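PDB 3TUF: stage II sporulation protein Q from Bacillus subtilis, which forms, with SpoIIIAH, an intercellular channel between mother cell and forespore during sporulation, and takes part in forespore engulfment and anchoring of forespore membrane proteins. Local coordinates for residues 53-58 with 79-84; 92-97 with 163-168; 101-106 with 140-145; 132-137 with 149-154. One frame throughout, in Å; residues are numbered along the deposited sequence.

Contact 1 of 4, residues 53-58 with 79-84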
loop_
_atom_site.group_PDB
_atom_site.type_symbol
_atom_site.label_atom_id
_atom_site.label_comp_id
_atom_site.label_asym_id
_atom_site.label_seq_id
_atom_site.Cartn_x
_atom_site.Cartn_y
_atom_site.Cartn_z
ATOM N N VAL A 53 25.643 32.041 -12.363
ATOM C CA VAL A 53 24.691 30.994 -11.978
ATOM C C VAL A 53 23.660 31.600 -11.018
ATOM O O VAL A 53 24.018 32.064 -9.965
ATOM C CB VAL A 53 25.441 29.875 -11.254
ATOM C CG1 VAL A 53 24.463 28.825 -10.761
ATOM C CG2 VAL A 53 26.498 29.229 -12.176
ATOM N N VAL A 54 22.383 31.640 -11.381
ATOM C CA VAL A 54 21.358 32.122 -10.420
ATOM C C VAL A 54 20.525 31.002 -9.777
ATOM O O VAL A 54 19.686 31.250 -8.911
ATOM C CB VAL A 54 20.408 33.113 -11.050
ATOM C CG1 VAL A 54 21.161 34.433 -11.254
ATOM C CG2 VAL A 54 19.736 32.485 -12.373
ATOM N N LYS A 55 20.732 29.776 -10.244
ATOM C CA LYS A 55 20.250 28.629 -9.539
ATOM C C LYS A 55 21.098 27.406 -9.847
ATOM O O LYS A 55 21.537 27.173 -11.008
ATOM C CB LYS A 55 18.784 28.362 -9.825
ATOM C CG LYS A 55 18.197 27.220 -8.950
ATOM C CD LYS A 55 16.889 26.609 -9.592
ATOM C CE LYS A 55 15.741 27.653 -9.665
ATOM N NZ LYS A 55 15.717 28.463 -8.403
ATOM N N LYS A 56 21.319 26.654 -8.763
ATOM C CA LYS A 56 22.195 25.468 -8.717
ATOM C C LYS A 56 21.361 24.185 -8.746
ATOM O O LYS A 56 20.137 24.226 -8.490
ATOM C CB LYS A 56 23.055 25.479 -7.427
ATOM C CG LYS A 56 24.101 26.551 -7.371
ATOM C CD LYS A 56 24.746 26.533 -5.943
ATOM C CE LYS A 56 25.671 27.746 -5.756
ATOM N NZ LYS A 56 26.203 27.893 -4.356
ATOM N N PHE A 57 22.050 23.075 -9.059
ATOM C CA PHE A 57 21.487 21.769 -9.133
ATOM C C PHE A 57 21.228 21.332 -7.665
ATOM O O PHE A 57 22.052 21.512 -6.821
ATOM C CB PHE A 57 22.527 20.905 -9.827
ATOM C CG PHE A 57 22.194 19.456 -9.840
ATOM C CD1 PHE A 57 22.347 18.681 -8.699
ATOM C CD2 PHE A 57 21.726 18.853 -10.997
ATOM C CE1 PHE A 57 22.023 17.269 -8.711
ATOM C CE2 PHE A 57 21.395 17.461 -11.032
ATOM C CZ PHE A 57 21.534 16.669 -9.909
ATOM N N TYR A 58 20.063 20.758 -7.396
ATOM C CA TYR A 58 19.721 20.361 -6.031
ATOM C C TYR A 58 20.646 19.272 -5.479
ATOM O O TYR A 58 20.806 18.218 -6.094
ATOM C CB TYR A 58 18.264 19.895 -5.959
ATOM C CG TYR A 58 17.744 19.723 -4.550
ATOM C CD1 TYR A 58 17.845 18.503 -3.895
ATOM C CD2 TYR A 58 17.152 20.782 -3.873
ATOM C CE1 TYR A 58 17.371 18.341 -2.608
ATOM C CE2 TYR A 58 16.675 20.630 -2.586
ATOM C CZ TYR A 58 16.787 19.407 -1.957
ATOM O OH TYR A 58 16.314 19.251 -0.675
ATOM N N SER A 79 9.745 21.714 -7.293
ATOM C CA SER A 79 10.337 20.569 -7.915
ATOM C C SER A 79 11.849 20.777 -7.676
ATOM O O SER A 79 12.258 21.870 -7.200
ATOM C CB SER A 79 9.875 20.525 -9.375
ATOM O OG SER A 79 10.899 20.125 -10.273
ATOM N N LEU A 80 12.666 19.736 -7.884
ATOM C CA LEU A 80 14.101 19.795 -7.537
ATOM C C LEU A 80 14.794 20.451 -8.718
ATOM O O LEU A 80 14.377 20.198 -9.839
ATOM C CB LEU A 80 14.665 18.394 -7.452
ATOM C CG LEU A 80 14.155 17.462 -6.331
ATOM C CD1 LEU A 80 15.077 16.266 -6.316
ATOM C CD2 LEU A 80 14.097 18.140 -4.992
ATOM N N SER A 81 15.845 21.274 -8.549
ATOM C CA SER A 81 16.495 21.791 -9.779
ATOM C C SER A 81 17.416 20.719 -10.423
ATOM O O SER A 81 18.256 20.211 -9.735
ATOM C CB SER A 81 17.262 23.033 -9.462
ATOM O OG SER A 81 18.166 23.282 -10.520
ATOM N N LYS A 82 17.283 20.356 -11.704
ATOM C CA LYS A 82 18.117 19.245 -12.271
ATOM C C LYS A 82 19.284 19.746 -13.132
ATOM O O LYS A 82 19.963 18.977 -13.990
ATOM C CB LYS A 82 17.220 18.270 -13.047
ATOM C CG LYS A 82 16.316 17.396 -12.116
ATOM C CD LYS A 82 17.141 16.776 -10.913
ATOM C CE LYS A 82 16.505 15.531 -10.285
ATOM N NZ LYS A 82 17.552 14.717 -9.635
ATOM N N GLY A 83 19.537 21.045 -12.881
ATOM C CA GLY A 83 20.610 21.770 -13.569
ATOM C C GLY A 83 20.914 23.150 -12.995
ATOM O O GLY A 83 20.457 23.514 -11.879
ATOM N N ILE A 84 21.701 23.927 -13.745
ATOM C CA ILE A 84 21.956 25.291 -13.338
ATOM C C ILE A 84 21.193 26.251 -14.235
ATOM O O ILE A 84 20.884 25.922 -15.406
ATOM C CB ILE A 84 23.429 25.599 -13.379
ATOM C CG1 ILE A 84 23.923 25.480 -14.829
ATOM C CG2 ILE A 84 24.174 24.639 -12.440
ATOM C CD1 ILE A 84 25.432 25.521 -15.055
#
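Residues 79-84 lead into Asp-85, with Ser-81 apparently in the place that the histidine of the zinc-binding HxxxD motif takes in active M23 peptidases. Residues 53-58, running out of strand 51-55, lie against them. The packing is tightest around Ser-81 and Phe-57. Tyr-58 N donates an almost straight bond (174°) to an in-plane lone pair of Ser-81 O, 3.0 Å away. That carbonyl oxygen also lies above one face of the Phe-57 ring, offset toward its rim, while Phe-57 CD2 presses on the carbonyl carbon of Lys-82 at 3.4 Å. The CB of Ser-81 meets the bent chain of Lys-55 at CD (3.6 Å); beyond it Lys-55 NZ turns to Asp-160 and Leu-71 O. Toward solvent the contact loosens: Lys-56 points outward and is exposed, and partly exposed Val-53 reaches Ile-84 CB through CG1 at a loose 4.3 Å. At the other end SpoIIIAH closes over the pair, with Thr-173 of that chain on Tyr-58 and its Ile-176 on Leu-80. There Leu-80 CD2 sits over the centre of the Tyr-58 ring, a CH-pi contact 3.9 Å from the centroid and 9° off its normal.

Contact 2 of 4, residues 92-97 with 163-168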
loop_
_atom_site.group_PDB
_atom_site.type_symbol
_atom_site.label_atom_id
_atom_site.label_comp_id
_atom_site.label_asym_id
_atom_site.label_seq_id
_atom_site.Cartn_x
_atom_site.Cartn_y
_atom_site.Cartn_z
ATOM N N LYS A 92 19.585 40.793 -19.324
ATOM C CA LYS A 92 19.474 41.005 -20.770
ATOM C C LYS A 92 19.677 39.662 -21.477
ATOM O O LYS A 92 20.314 38.722 -20.940
ATOM C CB LYS A 92 20.540 41.985 -21.279
ATOM C CG LYS A 92 20.498 43.409 -20.724
ATOM C CD LYS A 92 21.819 44.157 -21.015
ATOM C CE LYS A 92 21.971 45.444 -20.163
ATOM N NZ LYS A 92 23.107 46.270 -20.659
ATOM N N ASP A 93 19.151 39.585 -22.693
ATOM C CA ASP A 93 19.257 38.416 -23.543
ATOM C C ASP A 93 20.701 38.063 -23.757
ATOM O O ASP A 93 21.548 38.967 -23.796
ATOM C CB ASP A 93 18.666 38.722 -24.925
ATOM C CG ASP A 93 17.156 38.622 -24.959
ATOM O OD1 ASP A 93 16.526 38.201 -23.964
ATOM O OD2 ASP A 93 16.569 38.965 -25.997
ATOM N N PHE A 94 21.008 36.786 -23.952
ATOM C CA PHE A 94 22.361 36.475 -24.311
ATOM C C PHE A 94 22.371 35.168 -25.054
ATOM O O PHE A 94 21.369 34.405 -25.039
ATOM C CB PHE A 94 23.205 36.399 -23.034
ATOM C CG PHE A 94 22.708 35.336 -22.007
ATOM C CD1 PHE A 94 23.180 33.996 -22.098
ATOM C CD2 PHE A 94 21.787 35.676 -20.969
ATOM C CE1 PHE A 94 22.708 32.987 -21.212
ATOM C CE2 PHE A 94 21.336 34.720 -20.073
ATOM C CZ PHE A 94 21.797 33.358 -20.195
ATOM N N ASP A 95 23.470 34.860 -25.707
ATOM C CA ASP A 95 23.429 33.766 -26.658
ATOM C C ASP A 95 23.879 32.571 -25.924
ATOM O O ASP A 95 24.849 32.636 -25.177
ATOM C CB ASP A 95 24.325 34.050 -27.860
ATOM C CG ASP A 95 23.911 35.378 -28.625
ATOM O OD1 ASP A 95 22.824 35.393 -29.286
ATOM O OD2 ASP A 95 24.665 36.382 -28.571
ATOM N N VAL A 96 23.138 31.486 -26.094
ATOM C CA VAL A 96 23.513 30.196 -25.549
ATOM C C VAL A 96 24.225 29.340 -26.599
ATOM O O VAL A 96 23.846 29.376 -27.783
ATOM C CB VAL A 96 22.228 29.508 -25.210
ATOM C CG1 VAL A 96 22.398 27.913 -25.006
ATOM C CG2 VAL A 96 21.541 30.247 -24.072
ATOM N N SER A 97 25.202 28.536 -26.189
ATOM C CA SER A 97 25.926 27.710 -27.154
ATOM C C SER A 97 26.238 26.343 -26.642
ATOM O O SER A 97 26.252 26.088 -25.446
ATOM C CB SER A 97 27.239 28.377 -27.545
ATOM O OG SER A 97 27.915 28.788 -26.393
ATOM N N ASN A 163 15.219 36.158 -16.883
ATOM C CA ASN A 163 15.661 35.905 -18.237
ATOM C C ASN A 163 16.916 35.053 -18.131
ATOM O O ASN A 163 17.912 35.515 -17.592
ATOM C CB ASN A 163 15.861 37.236 -18.958
ATOM C CG ASN A 163 16.460 37.085 -20.349
ATOM O OD1 ASN A 163 16.942 36.032 -20.760
ATOM N ND2 ASN A 163 16.439 38.168 -21.077
ATOM N N HIS A 164 16.858 33.801 -18.586
ATOM C CA HIS A 164 17.983 32.871 -18.325
ATOM C C HIS A 164 18.134 31.713 -19.283
ATOM O O HIS A 164 17.315 31.544 -20.174
ATOM C CB HIS A 164 17.783 32.243 -16.964
ATOM C CG HIS A 164 16.646 31.242 -16.915
ATOM N ND1 HIS A 164 15.306 31.621 -16.897
ATOM C CD2 HIS A 164 16.657 29.885 -16.857
ATOM C CE1 HIS A 164 14.547 30.545 -16.835
ATOM N NE2 HIS A 164 15.343 29.479 -16.808
ATOM N N VAL A 165 19.133 30.864 -19.091
ATOM C CA VAL A 165 19.031 29.525 -19.699
ATOM C C VAL A 165 19.109 28.467 -18.587
ATOM O O VAL A 165 19.921 28.607 -17.670
ATOM C CB VAL A 165 20.137 29.284 -20.770
ATOM C CG1 VAL A 165 21.571 29.495 -20.171
ATOM C CG2 VAL A 165 20.064 27.909 -21.332
ATOM N N HIS A 166 18.247 27.447 -18.626
ATOM C CA HIS A 166 18.425 26.294 -17.785
ATOM C C HIS A 166 19.299 25.266 -18.509
ATOM O O HIS A 166 19.025 24.911 -19.647
ATOM C CB HIS A 166 17.083 25.664 -17.491
ATOM C CG HIS A 166 17.149 24.470 -16.567
ATOM N ND1 HIS A 166 17.406 24.587 -15.220
ATOM C CD2 HIS A 166 16.981 23.147 -16.800
ATOM C CE1 HIS A 166 17.383 23.388 -14.653
ATOM N NE2 HIS A 166 17.144 22.493 -15.594
ATOM N N PHE A 167 20.345 24.777 -17.852
ATOM C CA PHE A 167 21.257 23.884 -18.506
ATOM C C PHE A 167 21.465 22.576 -17.710
ATOM O O PHE A 167 21.649 22.574 -16.469
ATOM C CB PHE A 167 22.561 24.599 -18.632
ATOM C CG PHE A 167 23.679 23.726 -19.072
ATOM C CD1 PHE A 167 23.677 23.194 -20.339
ATOM C CD2 PHE A 167 24.712 23.435 -18.215
ATOM C CE1 PHE A 167 24.690 22.369 -20.795
ATOM C CE2 PHE A 167 25.771 22.594 -18.648
ATOM C CZ PHE A 167 25.758 22.051 -19.951
ATOM N N GLU A 168 21.484 21.455 -18.409
ATOM C CA GLU A 168 21.581 20.176 -17.756
ATOM C C GLU A 168 22.539 19.271 -18.509
ATOM O O GLU A 168 22.676 19.403 -19.745
ATOM C CB GLU A 168 20.184 19.544 -17.701
ATOM C CG GLU A 168 19.175 20.296 -16.820
ATOM C CD GLU A 168 17.834 19.583 -16.805
ATOM O OE1 GLU A 168 17.777 18.479 -17.440
ATOM O OE2 GLU A 168 16.837 20.100 -16.177
#
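His-164, Val-165 and His-166 make up the HxH motif of the M23 fold, in the segment that leads into strand 165-171, and the segment 92-97 packs on the side opposite the two histidines. The histidines turn elsewhere: His-164 ND1 bonds Gly-162 O, while His-166 NE2 donates to Glu-168 OE2 at a very short 2.5 Å, exactly in the ring plane. His-166 ND1 also bonds Asp-85, so the ring lies between two carboxylates and may lean toward the charged form, an effect that the salt bridge of Glu-168 to Arg-170 would temper. Val-165 carries the packing. Its CG1 stands in the crowded position between backbone N and carbonyl carbon (chi1 56°) and meets Phe-94 CE1 at 3.8 Å, the two side chains crossing at about a right angle. Val-96 CG2 meets Val-165 CB at 3.7 Å, the two side chains pointing at each other end on. Phe-94 also uses the crowded first torsion, which brings its CZ to within 3.8 Å of Val-165 N; the in-plane rim of the ring meets the carbonyl oxygen of Lys-92, two residues earlier. The polar end of the contact lies at Asn-163, whose CG is anti to its backbone N. From there ND2 donates to Asp-93 OD1 at 2.9 Å, on the anti lone pair of the carboxylate, whose plane is turned 72° from the amide. Asn-163 OD1 is held by Ser-152 OG, so both ends of the amide are used and its flip is fixed, and one directed polar bond completes a contact otherwise made by valine and phenylalanine carbons.

Contact 3 of 4, residues 101-106 with 140-145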
loop_
_atom_site.group_PDB
_atom_site.type_symbol
_atom_site.label_atom_id
_atom_site.label_comp_id
_atom_site.label_asym_id
_atom_site.label_seq_id
_atom_site.Cartn_x
_atom_site.Cartn_y
_atom_site.Cartn_z
ATOM N N SER A 101 30.204 19.144 -28.462
ATOM C CA SER A 101 29.755 18.777 -29.788
ATOM C C SER A 101 28.786 17.556 -29.788
ATOM O O SER A 101 28.861 16.645 -28.952
ATOM C CB SER A 101 30.973 18.562 -30.668
ATOM O OG SER A 101 31.908 19.651 -30.492
ATOM N N GLY A 102 27.837 17.545 -30.712
ATOM C CA GLY A 102 26.914 16.437 -30.757
ATOM C C GLY A 102 25.870 16.644 -31.789
ATOM O O GLY A 102 26.056 17.427 -32.715
ATOM N N THR A 103 24.762 15.945 -31.625
ATOM C CA THR A 103 23.680 16.005 -32.582
ATOM C C THR A 103 22.443 16.438 -31.865
ATOM O O THR A 103 22.102 15.877 -30.827
ATOM C CB THR A 103 23.403 14.644 -33.136
ATOM O OG1 THR A 103 24.592 14.164 -33.757
ATOM C CG2 THR A 103 22.293 14.718 -34.159
ATOM N N VAL A 104 21.753 17.416 -32.438
ATOM C CA VAL A 104 20.554 17.969 -31.840
ATOM C C VAL A 104 19.478 16.929 -31.953
ATOM O O VAL A 104 19.069 16.597 -33.073
ATOM C CB VAL A 104 20.072 19.231 -32.585
ATOM C CG1 VAL A 104 18.632 19.655 -32.106
ATOM C CG2 VAL A 104 21.098 20.333 -32.415
ATOM N N VAL A 105 19.025 16.386 -30.825
ATOM C CA VAL A 105 17.984 15.401 -30.931
ATOM C C VAL A 105 16.653 16.024 -30.610
ATOM O O VAL A 105 15.647 15.436 -30.851
ATOM C CB VAL A 105 18.286 14.125 -30.117
ATOM C CG1 VAL A 105 19.432 13.346 -30.803
ATOM C CG2 VAL A 105 18.616 14.448 -28.636
ATOM N N LYS A 106 16.644 17.249 -30.111
ATOM C CA LYS A 106 15.365 17.854 -29.783
ATOM C C LYS A 106 15.423 19.356 -29.871
ATOM O O LYS A 106 16.363 19.984 -29.365
ATOM C CB LYS A 106 14.926 17.462 -28.372
ATOM C CG LYS A 106 13.466 17.766 -28.154
ATOM C CD LYS A 106 13.094 18.085 -26.730
ATOM C CE LYS A 106 12.621 16.880 -25.922
ATOM N NZ LYS A 106 11.698 17.418 -24.891
ATOM N N GLY A 140 18.285 16.985 -35.706
ATOM C CA GLY A 140 19.199 16.447 -36.729
ATOM C C GLY A 140 20.430 17.321 -37.014
ATOM O O GLY A 140 21.439 16.822 -37.576
ATOM N N ASP A 141 20.379 18.619 -36.670
ATOM C CA ASP A 141 21.579 19.463 -36.794
ATOM C C ASP A 141 22.738 18.839 -35.984
ATOM O O ASP A 141 22.528 18.394 -34.846
ATOM C CB ASP A 141 21.287 20.913 -36.347
ATOM C CG ASP A 141 20.456 21.701 -37.376
ATOM O OD1 ASP A 141 20.337 21.196 -38.502
ATOM O OD2 ASP A 141 19.927 22.813 -37.075
ATOM N N LYS A 142 23.923 18.734 -36.588
ATOM C CA LYS A 142 25.165 18.413 -35.887
ATOM C C LYS A 142 25.664 19.741 -35.381
ATOM O O LYS A 142 25.786 20.628 -36.192
ATOM C CB LYS A 142 26.213 17.988 -36.912
ATOM C CG LYS A 142 26.480 16.538 -36.997
ATOM C CD LYS A 142 25.416 15.849 -37.790
ATOM C CE LYS A 142 25.033 14.569 -37.042
ATOM N NZ LYS A 142 24.906 13.370 -37.922
ATOM N N VAL A 143 25.960 19.923 -34.096
ATOM C CA VAL A 143 26.611 21.181 -33.665
ATOM C C VAL A 143 27.999 20.921 -33.139
ATOM O O VAL A 143 28.325 19.779 -32.738
ATOM C CB VAL A 143 25.815 21.958 -32.572
ATOM C CG1 VAL A 143 24.504 22.498 -33.130
ATOM C CG2 VAL A 143 25.544 21.100 -31.394
ATOM N N LYS A 144 28.811 21.972 -33.141
ATOM C CA LYS A 144 30.144 21.933 -32.556
ATOM C C LYS A 144 30.139 22.734 -31.233
ATOM O O LYS A 144 29.261 23.590 -30.997
ATOM C CB LYS A 144 31.279 22.343 -33.582
ATOM C CG LYS A 144 30.891 23.486 -34.529
ATOM C CD LYS A 144 31.692 23.645 -35.889
ATOM C CE LYS A 144 30.978 24.618 -36.939
ATOM N NZ LYS A 144 30.672 26.057 -36.509
ATOM N N GLN A 145 31.088 22.383 -30.349
ATOM C CA GLN A 145 31.276 23.027 -29.069
ATOM C C GLN A 145 31.379 24.546 -29.254
ATOM O O GLN A 145 32.102 24.978 -30.104
ATOM C CB GLN A 145 32.558 22.472 -28.466
ATOM C CG GLN A 145 32.914 23.152 -27.168
ATOM C CD GLN A 145 33.816 22.344 -26.235
ATOM O OE1 GLN A 145 34.921 21.931 -26.613
ATOM N NE2 GLN A 145 33.355 22.144 -24.991
#
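Asp-141 O is the best-held polar atom here, gripped by one strong hydrogen bond and one weaker CA-H...O contact: Val-104 N donates to it at 2.7 Å, nearly straight and almost along the C=O axis, and the CA of Thr-103 approaches it at 3.5 Å. Around this point the strands 102-110 and 142-143 pair antiparallel at an edge of the large curled sheet. Gly-102 and Val-143 form the hydrogen-bonded pair, with Val-143 N donating to Gly-102 O at 2.9 Å in the carbonyl plane, while the return bond from Gly-102 N reaches Val-143 O from above that plane. Gly-140 N extends the series to Val-104 O at 2.8 Å; the backbone at Gly-140 (phi 92°) would jam a CB against the preceding carbonyl oxygen. On one face Thr-103 and Lys-142 run side by side, the hydroxyl OG1 of Thr-103 touching Lys-142 CE at 3.3 Å. On the other face Val-104 CG2 meets Val-143 CG1 at 4.1 Å. At the far end Ser-101 OG, beside its own backbone N, accepts from Gln-145 N at 2.9 Å. An alanine at Ser-101 would remove that acceptor and probably loosen the hold on Gln-145 just past strand 142-143. Four of the five hydrogen bonds join main-chain groups, so the pairing probably rests mainly on the backbone, with Gly-140 as a position that calls for glycine.

Contact 4 of 4, residues 132-137 with 149-154; sequences LSEVSV and IGKSGK
Glu-134 and Lys-151 run alongside each other on one face of a small three-stranded sheet, the first from the short, weakly bonded strand 134-135, the second from strand 148-151. Glu-134 is extended beyond CG and its OE2 comes alongside Lys-151 CE at 3.2 Å, but the lysine bends at its last two torsions and carries NZ off to a salt bridge with Asp-95. Glu-134 OE2 and Lys-151 NZ thus stay 4.6 Å apart, too far to pair. On the opposite face Leu-132 lays CD2 against Lys-151 O (3.5 Å) while its CD1 sits near Gly-150 CA. A CB on Gly-150 would clash with that methyl and with Glu-134 O. Further along, Val-137 crosses Ile-149 obliquely, CG1 against CG2 at 3.8 Å. Ile-149 and Gly-150 together face Val-96 as a classic beta bulge. An alanine at Leu-132 would lose both methyls and would probably loosen the packing over Gly-150 and onto Val-96 and Val-117. The main chains are joined by Ser-133 N to Lys-151 O at 2.9 Å and Ser-136 N to Ile-149 O at 3.0 Å, both donors standing above the carbonyl planes. Ser-133 OG, beside its own backbone N, donates to a lone pair of Ser-152 O over a very short 2.5 Å and accepts from a water that also takes the N-H of Lys-154. One serine hydroxyl therefore both gives and receives, whereas Glu-134, with NZ committed to Asp-95, probably adds at most a longer-range attraction.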
loop_
_atom_site.group_PDB
_atom_site.type_symbol
_atom_site.label_atom_id
_atom_site.label_comp_id
_atom_site.label_asym_id
_atom_site.label_seq_id
_atom_site.Cartn_x
_atom_site.Cartn_y
_atom_site.Cartn_z
ATOM N N LEU A 132 14.963 28.993 -23.554
ATOM C CA LEU A 132 15.322 29.742 -24.756
ATOM C C LEU A 132 14.099 30.525 -25.337
ATOM O O LEU A 132 12.930 30.013 -25.324
ATOM C CB LEU A 132 15.867 28.770 -25.805
ATOM C CG LEU A 132 17.002 27.866 -25.309
ATOM C CD1 LEU A 132 17.786 27.211 -26.453
ATOM C CD2 LEU A 132 17.951 28.660 -24.486
ATOM N N SER A 133 14.416 31.754 -25.813
ATOM C CA SER A 133 13.560 32.701 -26.529
ATOM C C SER A 133 13.557 32.331 -27.977
ATOM O O SER A 133 12.550 32.550 -28.681
ATOM C CB SER A 133 14.223 34.070 -26.561
ATOM O OG SER A 133 14.191 34.695 -25.300
ATOM N N GLU A 134 14.727 31.863 -28.446
ATOM C CA GLU A 134 14.956 31.587 -29.874
ATOM C C GLU A 134 15.811 30.391 -29.994
ATOM O O GLU A 134 16.533 30.042 -29.058
ATOM C CB GLU A 134 15.745 32.708 -30.582
ATOM C CG GLU A 134 15.410 34.169 -30.148
ATOM C CD GLU A 134 16.231 35.188 -30.928
ATOM O OE1 GLU A 134 16.874 34.730 -31.944
ATOM O OE2 GLU A 134 16.224 36.408 -30.519
ATOM N N VAL A 135 15.788 29.803 -31.178
ATOM C CA VAL A 135 16.577 28.622 -31.455
ATOM C C VAL A 135 17.271 28.870 -32.780
ATOM O O VAL A 135 16.719 29.542 -33.684
ATOM C CB VAL A 135 15.648 27.369 -31.438
ATOM C CG1 VAL A 135 16.232 26.220 -32.216
ATOM C CG2 VAL A 135 15.446 26.936 -29.998
ATOM N N SER A 136 18.501 28.386 -32.885
ATOM C CA SER A 136 19.295 28.588 -34.076
ATOM C C SER A 136 19.592 27.198 -34.646
ATOM O O SER A 136 20.409 27.062 -35.557
ATOM C CB SER A 136 20.574 29.363 -33.724
ATOM O OG SER A 136 20.268 30.565 -32.961
ATOM N N VAL A 137 18.922 26.162 -34.111
ATOM C CA VAL A 137 19.113 24.769 -34.568
ATOM C C VAL A 137 17.780 24.070 -34.782
ATOM O O VAL A 137 16.731 24.579 -34.400
ATOM C CB VAL A 137 19.958 23.884 -33.568
ATOM C CG1 VAL A 137 21.396 24.281 -33.560
ATOM C CG2 VAL A 137 19.406 23.957 -32.141
ATOM N N ILE A 149 23.367 28.083 -30.159
ATOM C CA ILE A 149 22.215 27.298 -30.487
ATOM C C ILE A 149 20.921 27.950 -30.073
ATOM O O ILE A 149 19.855 27.420 -30.375
ATOM C CB ILE A 149 22.287 25.885 -29.890
ATOM C CG1 ILE A 149 22.245 25.962 -28.375
ATOM C CG2 ILE A 149 23.533 25.093 -30.468
ATOM C CD1 ILE A 149 22.509 24.624 -27.727
ATOM N N GLY A 150 20.987 29.082 -29.396
ATOM C CA GLY A 150 19.728 29.781 -29.103
ATOM C C GLY A 150 19.937 31.047 -28.333
ATOM O O GLY A 150 21.082 31.505 -28.252
ATOM N N LYS A 151 18.856 31.628 -27.789
ATOM C CA LYS A 151 18.963 32.852 -26.954
ATOM C C LYS A 151 18.286 32.630 -25.603
ATOM O O LYS A 151 17.258 31.963 -25.538
ATOM C CB LYS A 151 18.338 34.099 -27.615
ATOM C CG LYS A 151 19.089 35.398 -27.229
ATOM C CD LYS A 151 18.674 36.664 -27.994
ATOM C CE LYS A 151 19.229 36.853 -29.453
ATOM N NZ LYS A 151 20.685 36.568 -29.533
ATOM N N SER A 152 18.856 33.201 -24.539
ATOM C CA SER A 152 18.192 33.145 -23.273
ATOM C C SER A 152 16.757 33.702 -23.384
ATOM O O SER A 152 16.435 34.505 -24.274
ATOM C CB SER A 152 18.951 33.976 -22.266
ATOM O OG SER A 152 18.536 35.339 -22.324
ATOM N N GLY A 153 15.898 33.261 -22.463
ATOM C CA GLY A 153 14.580 33.868 -22.306
ATOM C C GLY A 153 13.961 33.580 -20.974
ATOM O O GLY A 153 14.491 32.770 -20.198
ATOM N N LYS A 154 12.840 34.240 -20.712
ATOM C CA LYS A 154 12.033 33.919 -19.542
ATOM C C LYS A 154 11.051 32.792 -19.882
ATOM O O LYS A 154 10.788 32.522 -21.093
ATOM C CB LYS A 154 11.189 35.100 -19.051
ATOM C CG LYS A 154 11.746 36.499 -19.251
ATOM C CD LYS A 154 10.843 37.363 -18.410
ATOM C CE LYS A 154 10.915 38.865 -18.693
ATOM N NZ LYS A 154 11.626 39.548 -17.525
HETATM O O HOH W 1 12.174 35.576 -23.289
#

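Contact 1 is the buried one of the four, and contact 3 lies at the surface, their centres about 24 Å apart on opposite sides of the chain's centre; contacts 2 and 4 fall between, each partly buried. Contacts 1, 2 and 3 all reach the large curled sheet, contact 1 meeting contact 2 through Ile-84 O and Phe-167 N. Contacts 2 and 4 share the three-stranded sheet and touch at Asn-163 with Ser-152 and at Asp-95 with Lys-151, whereas contacts 3 and 4 meet in aliphatic packing of Val-143 and Val-104 with Val-137 and Ile-149. Aromatic faces mark contact 1, side-chain polar bonds and valines contact 2, and main-chain bonding dominates contacts 3 and 4.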